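Long-range contacts in Ice-binding protein (Flavobacteriaceae bacterium, PDB 5UYT), which probably binds to the surface of ice crystals and restrains their growth, as an antifreeze protein built on right-handed beta-helices: residues G25-T30 and I192-V197; D155-T160 and V174-V179; T160-N165 and V179-R184. All coordinates share one frame; numbering follows the deposited sequence.

Contact 1 of 3, residues G25-T30 and I192-V197; sequences GLSHIT and ITVTGV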
loop_
_atom_site.group_PDB
_atom_site.type_symbol
_atom_site.label_atom_id
_atom_site.label_comp_id
_atom_site.label_asym_id
_atom_site.label_seq_id
_atom_site.Cartn_x
_atom_site.Cartn_y
_atom_site.Cartn_z
ATOM N N GLY A 25 -11.165 -2.927 14.686
ATOM C CA GLY A 25 -10.198 -1.848 14.861
ATOM C C GLY A 25 -9.403 -1.490 13.614
ATOM O O GLY A 25 -9.767 -1.857 12.487
ATOM N N LEU A 26 -8.303 -0.774 13.823
ATOM C CA LEU A 26 -7.497 -0.281 12.701
ATOM C C LEU A 26 -6.440 -1.328 12.349
ATOM O O LEU A 26 -5.527 -1.567 13.128
ATOM C CB LEU A 26 -6.846 1.078 13.051
ATOM C CG LEU A 26 -6.032 1.757 11.928
ATOM C CD1 LEU A 26 -6.941 2.118 10.742
ATOM C CD2 LEU A 26 -5.259 2.994 12.440
ATOM N N SER A 27 -6.584 -1.947 11.189
ATOM C CA SER A 27 -5.658 -2.981 10.731
ATOM C C SER A 27 -5.053 -2.520 9.414
ATOM O O SER A 27 -5.699 -1.766 8.650
ATOM C CB SER A 27 -6.396 -4.297 10.495
ATOM O OG SER A 27 -6.748 -4.914 11.742
ATOM N N HIS A 28 -3.833 -2.975 9.152
ATOM C CA HIS A 28 -3.066 -2.576 7.980
ATOM C C HIS A 28 -2.748 -3.854 7.199
ATOM O O HIS A 28 -2.020 -4.737 7.682
ATOM C CB HIS A 28 -1.790 -1.846 8.409
ATOM C CG HIS A 28 -2.044 -0.627 9.249
ATOM N ND1 HIS A 28 -2.616 0.515 8.742
ATOM C CD2 HIS A 28 -1.834 -0.389 10.566
ATOM C CE1 HIS A 28 -2.732 1.417 9.698
ATOM N NE2 HIS A 28 -2.278 0.889 10.823
ATOM N N ILE A 29 -3.342 -3.987 6.021
ATOM C CA ILE A 29 -3.273 -5.266 5.298
ATOM C C ILE A 29 -2.782 -5.022 3.894
ATOM O O ILE A 29 -3.326 -4.156 3.215
ATOM C CB ILE A 29 -4.664 -5.953 5.148
ATOM C CG1 ILE A 29 -5.404 -6.093 6.509
ATOM C CG2 ILE A 29 -4.524 -7.281 4.390
ATOM C CD1 ILE A 29 -4.876 -7.170 7.423
ATOM N N THR A 30 -1.785 -5.802 3.467
ATOM C CA THR A 30 -1.302 -5.799 2.087
ATOM C C THR A 30 -1.427 -7.207 1.528
ATOM O O THR A 30 -0.733 -8.110 1.972
ATOM C CB THR A 30 0.161 -5.343 1.975
ATOM O OG1 THR A 30 0.280 -4.052 2.567
ATOM C CG2 THR A 30 0.584 -5.264 0.469
ATOM N N ILE A 192 -11.312 -16.807 10.227
ATOM C CA ILE A 192 -10.133 -15.986 10.504
ATOM C C ILE A 192 -10.615 -14.737 11.241
ATOM O O ILE A 192 -11.483 -14.022 10.748
ATOM C CB ILE A 192 -9.375 -15.602 9.205
ATOM C CG1 ILE A 192 -8.844 -16.874 8.522
ATOM C CG2 ILE A 192 -8.247 -14.597 9.517
ATOM C CD1 ILE A 192 -8.291 -16.679 7.117
ATOM N N THR A 193 -10.040 -14.468 12.410
ATOM C CA THR A 193 -10.452 -13.326 13.224
ATOM C C THR A 193 -9.213 -12.498 13.511
ATOM O O THR A 193 -8.239 -13.012 14.088
ATOM C CB THR A 193 -11.052 -13.820 14.560
ATOM O OG1 THR A 193 -12.137 -14.703 14.289
ATOM C CG2 THR A 193 -11.562 -12.644 15.415
ATOM N N VAL A 194 -9.207 -11.233 13.081
ATOM C CA VAL A 194 -8.061 -10.374 13.341
ATOM C C VAL A 194 -8.513 -9.096 14.057
ATOM O O VAL A 194 -9.607 -8.610 13.827
ATOM C CB VAL A 194 -7.263 -10.045 12.045
ATOM C CG1 VAL A 194 -6.817 -11.333 11.361
ATOM C CG2 VAL A 194 -8.071 -9.152 11.080
ATOM N N THR A 195 -7.683 -8.564 14.935
ATOM C CA THR A 195 -8.059 -7.352 15.664
ATOM C C THR A 195 -6.830 -6.439 15.727
ATOM O O THR A 195 -5.839 -6.763 16.386
ATOM C CB THR A 195 -8.648 -7.679 17.077
ATOM O OG1 THR A 195 -7.670 -8.380 17.840
ATOM C CG2 THR A 195 -9.847 -8.605 16.978
ATOM N N GLY A 196 -6.881 -5.306 15.027
ATOM C CA GLY A 196 -5.814 -4.321 15.082
ATOM C C GLY A 196 -4.471 -4.893 14.645
ATOM O O GLY A 196 -3.460 -4.693 15.322
ATOM N N VAL A 197 -4.449 -5.584 13.503
ATOM C CA VAL A 197 -3.235 -6.266 13.083
ATOM C C VAL A 197 -2.533 -5.566 11.919
ATOM O O VAL A 197 -3.105 -4.707 11.254
ATOM C CB VAL A 197 -3.486 -7.735 12.702
ATOM C CG1 VAL A 197 -4.166 -8.448 13.863
ATOM C CG2 VAL A 197 -4.336 -7.829 11.431
#

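Contact 2 of 3, residues D155-T160 and V174-V179; sequences DLATNT and VLQSGV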
loop_
_atom_site.group_PDB
_atom_site.type_symbol
_atom_site.label_atom_id
_atom_site.label_comp_id
_atom_site.label_asym_id
_atom_site.label_seq_id
_atom_site.Cartn_x
_atom_site.Cartn_y
_atom_site.Cartn_z
ATOM N N ASP A 155 -3.449 -19.393 17.325
ATOM C CA ASP A 155 -3.823 -18.217 18.136
ATOM C C ASP A 155 -2.572 -17.445 18.529
ATOM O O ASP A 155 -1.771 -17.920 19.356
ATOM C CB ASP A 155 -4.622 -18.632 19.384
ATOM C CG ASP A 155 -5.360 -17.452 20.012
ATOM O OD1 ASP A 155 -4.697 -16.446 20.345
ATOM O OD2 ASP A 155 -6.593 -17.542 20.200
ATOM N N LEU A 156 -2.391 -16.278 17.920
ATOM C CA LEU A 156 -1.224 -15.466 18.212
ATOM C C LEU A 156 -1.582 -14.335 19.153
ATOM O O LEU A 156 -2.472 -13.527 18.849
ATOM C CB LEU A 156 -0.558 -14.961 16.914
ATOM C CG LEU A 156 -0.220 -16.098 15.933
ATOM C CD1 LEU A 156 0.588 -15.518 14.779
ATOM C CD2 LEU A 156 0.578 -17.217 16.602
ATOM N N ALA A 157 -0.869 -14.286 20.290
ATOM C CA ALA A 157 -1.142 -13.349 21.375
ATOM C C ALA A 157 -0.771 -11.933 21.007
ATOM O O ALA A 157 -0.058 -11.702 20.020
ATOM C CB ALA A 157 -0.380 -13.759 22.628
ATOM N N THR A 158 -1.250 -10.993 21.824
ATOM C CA THR A 158 -1.045 -9.574 21.570
ATOM C C THR A 158 0.416 -9.240 21.230
ATOM O O THR A 158 1.365 -9.716 21.878
ATOM C CB THR A 158 -1.470 -8.723 22.766
ATOM O OG1 THR A 158 -0.714 -9.136 23.897
ATOM C CG2 THR A 158 -2.937 -8.964 23.085
ATOM N N ASN A 159 0.566 -8.394 20.211
ATOM C CA ASN A 159 1.893 -7.908 19.760
ATOM C C ASN A 159 2.876 -9.007 19.294
ATOM O O ASN A 159 4.087 -8.782 19.301
ATOM C CB ASN A 159 2.533 -6.993 20.809
ATOM C CG ASN A 159 1.670 -5.787 21.121
ATOM O OD1 ASN A 159 1.110 -5.167 20.228
ATOM N ND2 ASN A 159 1.507 -5.493 22.393
ATOM N N THR A 160 2.370 -10.160 18.860
ATOM C CA THR A 160 3.257 -11.195 18.308
ATOM C C THR A 160 3.808 -10.757 16.953
ATOM O O THR A 160 3.031 -10.378 16.061
ATOM C CB THR A 160 2.543 -12.562 18.179
ATOM O OG1 THR A 160 2.270 -13.047 19.495
ATOM C CG2 THR A 160 3.425 -13.593 17.435
ATOM N N VAL A 174 -6.656 -16.934 14.804
ATOM C CA VAL A 174 -7.040 -15.779 15.594
ATOM C C VAL A 174 -5.758 -14.962 15.817
ATOM O O VAL A 174 -4.786 -15.472 16.409
ATOM C CB VAL A 174 -7.665 -16.175 16.959
ATOM C CG1 VAL A 174 -8.028 -14.919 17.755
ATOM C CG2 VAL A 174 -8.891 -17.083 16.789
ATOM N N LEU A 175 -5.773 -13.711 15.353
ATOM C CA LEU A 175 -4.632 -12.817 15.478
ATOM C C LEU A 175 -5.050 -11.672 16.370
ATOM O O LEU A 175 -5.888 -10.858 15.998
ATOM C CB LEU A 175 -4.189 -12.303 14.094
ATOM C CG LEU A 175 -3.834 -13.366 13.038
ATOM C CD1 LEU A 175 -3.283 -12.659 11.808
ATOM C CD2 LEU A 175 -2.852 -14.410 13.562
ATOM N N GLN A 176 -4.468 -11.623 17.558
ATOM C CA GLN A 176 -4.894 -10.677 18.575
ATOM C C GLN A 176 -4.270 -9.287 18.360
ATOM O O GLN A 176 -3.454 -9.112 17.458
ATOM C CB GLN A 176 -4.542 -11.242 19.951
ATOM C CG GLN A 176 -5.359 -12.468 20.375
ATOM C CD GLN A 176 -5.051 -12.904 21.797
ATOM O OE1 GLN A 176 -5.067 -12.082 22.721
ATOM N NE2 GLN A 176 -4.766 -14.200 21.989
ATOM N N SER A 177 -4.669 -8.322 19.195
ATOM C CA SER A 177 -4.275 -6.925 19.080
ATOM C C SER A 177 -2.774 -6.768 18.821
ATOM O O SER A 177 -1.953 -7.271 19.589
ATOM C CB SER A 177 -4.669 -6.193 20.371
ATOM O OG SER A 177 -4.188 -4.858 20.329
ATOM N N GLY A 178 -2.421 -6.089 17.727
ATOM C CA GLY A 178 -1.037 -5.674 17.483
ATOM C C GLY A 178 -0.140 -6.727 16.856
ATOM O O GLY A 178 1.072 -6.489 16.688
ATOM N N VAL A 179 -0.700 -7.897 16.536
ATOM C CA VAL A 179 0.053 -8.907 15.788
ATOM C C VAL A 179 0.589 -8.292 14.498
ATOM O O VAL A 179 -0.122 -7.525 13.816
ATOM C CB VAL A 179 -0.782 -10.160 15.485
ATOM C CG1 VAL A 179 -0.155 -11.006 14.369
ATOM C CG2 VAL A 179 -0.936 -11.007 16.743
HETATM O O HOH W 1 -2.751 -11.906 24.087
#

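Contact 3 of 3, residues T160-N165 and V179-R184; sequences TVMKGN and VSLEGR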
loop_
_atom_site.group_PDB
_atom_site.type_symbol
_atom_site.label_atom_id
_atom_site.label_comp_id
_atom_site.label_asym_id
_atom_site.label_seq_id
_atom_site.Cartn_x
_atom_site.Cartn_y
_atom_site.Cartn_z
ATOM N N THR A 160 2.370 -10.160 18.860
ATOM C CA THR A 160 3.257 -11.195 18.308
ATOM C C THR A 160 3.808 -10.757 16.953
ATOM O O THR A 160 3.031 -10.378 16.061
ATOM C CB THR A 160 2.543 -12.562 18.179
ATOM O OG1 THR A 160 2.270 -13.047 19.495
ATOM C CG2 THR A 160 3.425 -13.593 17.435
ATOM N N VAL A 161 5.129 -10.789 16.805
ATOM C CA VAL A 161 5.759 -10.568 15.500
ATOM C C VAL A 161 5.972 -11.936 14.855
ATOM O O VAL A 161 6.707 -12.793 15.401
ATOM C CB VAL A 161 7.084 -9.826 15.643
ATOM C CG1 VAL A 161 7.806 -9.776 14.285
ATOM C CG2 VAL A 161 6.834 -8.427 16.215
ATOM N N MET A 162 5.297 -12.168 13.735
ATOM C CA MET A 162 5.280 -13.487 13.093
ATOM C C MET A 162 5.781 -13.418 11.645
ATOM O O MET A 162 5.612 -12.414 10.965
ATOM C CB MET A 162 3.863 -14.090 13.153
ATOM C CG MET A 162 3.744 -15.557 12.716
ATOM S SD MET A 162 4.718 -16.665 13.755
ATOM C CE MET A 162 3.906 -18.191 13.232
ATOM N N LYS A 163 6.418 -14.505 11.195
ATOM C CA LYS A 163 6.942 -14.608 9.843
ATOM C C LYS A 163 6.448 -15.881 9.198
ATOM O O LYS A 163 6.409 -16.954 9.831
ATOM C CB LYS A 163 8.476 -14.642 9.833
ATOM C CG LYS A 163 9.138 -13.503 10.589
ATOM C CD LYS A 163 8.949 -12.195 9.832
ATOM C CE LYS A 163 9.604 -11.046 10.586
ATOM N NZ LYS A 163 9.219 -9.766 9.941
ATOM N N GLY A 164 6.084 -15.751 7.926
ATOM C CA GLY A 164 5.806 -16.897 7.097
ATOM C C GLY A 164 4.365 -17.162 6.753
ATOM O O GLY A 164 3.439 -16.496 7.219
ATOM N N ASN A 165 4.189 -18.191 5.940
ATOM C CA ASN A 165 2.860 -18.661 5.572
ATOM C C ASN A 165 2.270 -19.552 6.655
ATOM O O ASN A 165 2.768 -20.645 6.866
ATOM C CB ASN A 165 3.007 -19.432 4.285
ATOM C CG ASN A 165 3.438 -18.544 3.155
ATOM O OD1 ASN A 165 2.809 -17.517 2.902
ATOM N ND2 ASN A 165 4.527 -18.908 2.483
ATOM N N VAL A 179 -0.700 -7.897 16.536
ATOM C CA VAL A 179 0.053 -8.907 15.788
ATOM C C VAL A 179 0.589 -8.292 14.498
ATOM O O VAL A 179 -0.122 -7.525 13.816
ATOM C CB VAL A 179 -0.782 -10.160 15.485
ATOM C CG1 VAL A 179 -0.155 -11.006 14.369
ATOM C CG2 VAL A 179 -0.936 -11.007 16.743
ATOM N N SER A 180 1.841 -8.612 14.184
ATOM C CA SER A 180 2.481 -8.105 12.985
ATOM C C SER A 180 3.024 -9.308 12.222
ATOM O O SER A 180 3.980 -9.936 12.668
ATOM C CB SER A 180 3.619 -7.156 13.362
ATOM O OG SER A 180 4.100 -6.567 12.182
ATOM N N LEU A 181 2.412 -9.604 11.076
ATOM C CA LEU A 181 2.749 -10.783 10.290
ATOM C C LEU A 181 3.295 -10.394 8.914
ATOM O O LEU A 181 2.587 -9.784 8.106
ATOM C CB LEU A 181 1.505 -11.668 10.142
ATOM C CG LEU A 181 1.556 -12.904 9.212
ATOM C CD1 LEU A 181 2.741 -13.796 9.566
ATOM C CD2 LEU A 181 0.241 -13.701 9.225
ATOM N N GLU A 182 4.559 -10.722 8.668
ATOM C CA GLU A 182 5.117 -10.653 7.307
ATOM C C GLU A 182 4.934 -12.090 6.837
ATOM O O GLU A 182 5.698 -12.973 7.217
ATOM C CB GLU A 182 6.604 -10.266 7.344
ATOM C CG GLU A 182 7.244 -10.163 5.960
ATOM C CD GLU A 182 8.779 -10.064 5.986
ATOM O OE1 GLU A 182 9.412 -10.029 7.068
ATOM O OE2 GLU A 182 9.368 -10.018 4.900
ATOM N N GLY A 183 3.907 -12.328 6.026
ATOM C CA GLY A 183 3.461 -13.695 5.785
ATOM C C GLY A 183 1.989 -13.693 5.414
ATOM O O GLY A 183 1.436 -12.685 4.963
ATOM N N ARG A 184 1.345 -14.827 5.638
ATOM C CA ARG A 184 -0.055 -15.006 5.272
ATOM C C ARG A 184 -0.737 -15.835 6.346
ATOM O O ARG A 184 -0.086 -16.692 6.981
ATOM C CB ARG A 184 -0.161 -15.752 3.924
ATOM C CG ARG A 184 0.376 -14.970 2.724
ATOM C CD ARG A 184 0.401 -15.852 1.471
ATOM N NE ARG A 184 0.918 -15.117 0.302
ATOM C CZ ARG A 184 2.190 -15.141 -0.109
ATOM N NH1 ARG A 184 3.092 -15.870 0.537
ATOM N NH2 ARG A 184 2.573 -14.428 -1.180
HETATM O O HOH W 2 5.613 -17.630 0.093
#

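Contact 1 of 3, residues G25-T30 and I192-V197
The hydroxyl of Ser27 takes part in two hydrogen bonds: Val197 N donates to Ser27 OG at 3.0 Å, and Asn23 OD1, just upstream, is bonded to the same oxygen. The contact lies at a turn of the right-handed beta-helix of the ice-binding fold, where the coil carrying residues 25-30 stacks on the one carrying residues 192-197, although 161 residues lie between them in the chain. With OG anti to its own carbonyl carbon (chi1 -74°), the hydroxyl is placed beside its own backbone N, and it also lies 3.3 Å from Gly196 N. Gly196 has a positive phi, and its CA sets a hydrogen towards Leu26 O, a CA-H...O contact of 3.4 Å. One residue further on, the backbones join directly. His28 N donates to Val197 O at 2.8 Å, while Ser27 CA approaches that oxygen as well, at 3.1 Å. Val197 is therefore held through both its N-H and its carbonyl, and strand 28-30 goes on to pair with strand 198-200. Beyond these polar links the side chains of Ile29 and Val197, both buried residues, cross obliquely. Ile29, which also packs on Ala13 and Leu14 of strand 12-16, touches through its outermost methyl, CD1, 4.1 Å from Val197 CG2.

Contact 2 of 3, residues D155-T160 and V174-V179
Gln176 lies across the backbone of Leu156 and Ala157 on the neighbouring coil of the beta-helix and ends at Asp155. Its CB rests 3.3 Å from Leu156 O, and CG stays near the same oxygen while approaching Asp155 OD1. CG is anti to the carbonyl carbon (chi1 -69°) and the chain runs on extended, bringing the amide carbon CD close to Ala157 CA. At the tip, NE2 donates to Asp155 OD1 (2.8 Å), using the syn lone pair of that oxygen; OD1 lies in the amide plane, but the carboxylate is turned 87° to that plane. Gln176 OE1 accepts from a water 2.7 Å away, which in turn accepts from Thr158 N, and Thr158 CG2 lies nearby. Backbone bonds from Leu156 N to Val174 O and from Gln176 N to Leu156 O keep the parallel strands in register. Beyond them both chains make type II turns, joined where Asn159 N donates to Ser177 O at 2.8 Å. Leu156 and Leu175 lie side by side, CD1 to CD2 3.8 Å, and Val179 CG2 packs against Leu156 CB at 4.0 Å. Ala157 O accepts from Thr160 N, which closes the turn, and from Thr160 OG1, which is also hydrogen-bonded to Ser129 OG. Strands 154-156 and 173-175 are neighbours within a parallel sheet, flanked by strand 127-129 beside the first and strand 192-195 beside the second.

Contact 3 of 3, residues T160-N165 and V179-R184
Lys163 bends at chi2 (-71°), which places its CD, whereas Glu182 has CG anti to its backbone N (chi1 -179°) and runs on extended. The two side chains cross, and Lys163 NZ forms a salt bridge with Glu182 OE1 at 2.9 Å, on the anti lone pair, while the lysine CD lies 3.5 Å from the same oxygen. On the other face of the strands Met162 and Leu181 lie side by side, Met162 CG 3.7 Å from Leu181 CD1; the methionine also packs on Trp148 and Leu156. Past the corner at Gly164 and Gly183, Asn165 and Arg184 run alongside each other. Arg184 NH1 donates to Asn165 OD1 at 2.9 Å, on a lone pair of the amide oxygen and in the guanidinium plane, and the amide and guanidinium planes are 26° apart. A water accepts from Asn165 ND2 at 2.9 Å and more weakly from Arg184 NH1, and Arg184 NH2 bonds separately to Ala10 O. The backbone ladder runs unbroken from Thr160 O to Arg184 N. Its last bond, Arg184 N to Gly164 O, arrives above the carbonyl plane, and Gly183 CA comes within 3.1 Å of that oxygen. Glycines paired at the same corner of two successive coils, with each residue facing its counterpart in parallel register, fit a right-handed beta-solenoid.

How the contacts relate
All three contacts join coils of the same ice-binding-like beta-helix. Contacts 2 and 3 form one continuous seam between two successive coils: they share Thr160 and Val179, their centres are 10 Å apart, and Leu156 CD1 of contact 2 meets Met162 CG of contact 3 at 3.8 Å. Contact 1 lies two interfaces along the stack, with its centre 10 Å from that of contact 2 and 12 Å from that of contact 3. In the interface between, residues 192-197 lie against residues 174-179, with probable hydrogen bonds from Leu175 N to Thr193 O and from Gly178 N to Gly196 O. Residues 25-30, from early in the chain, then stack on their far side.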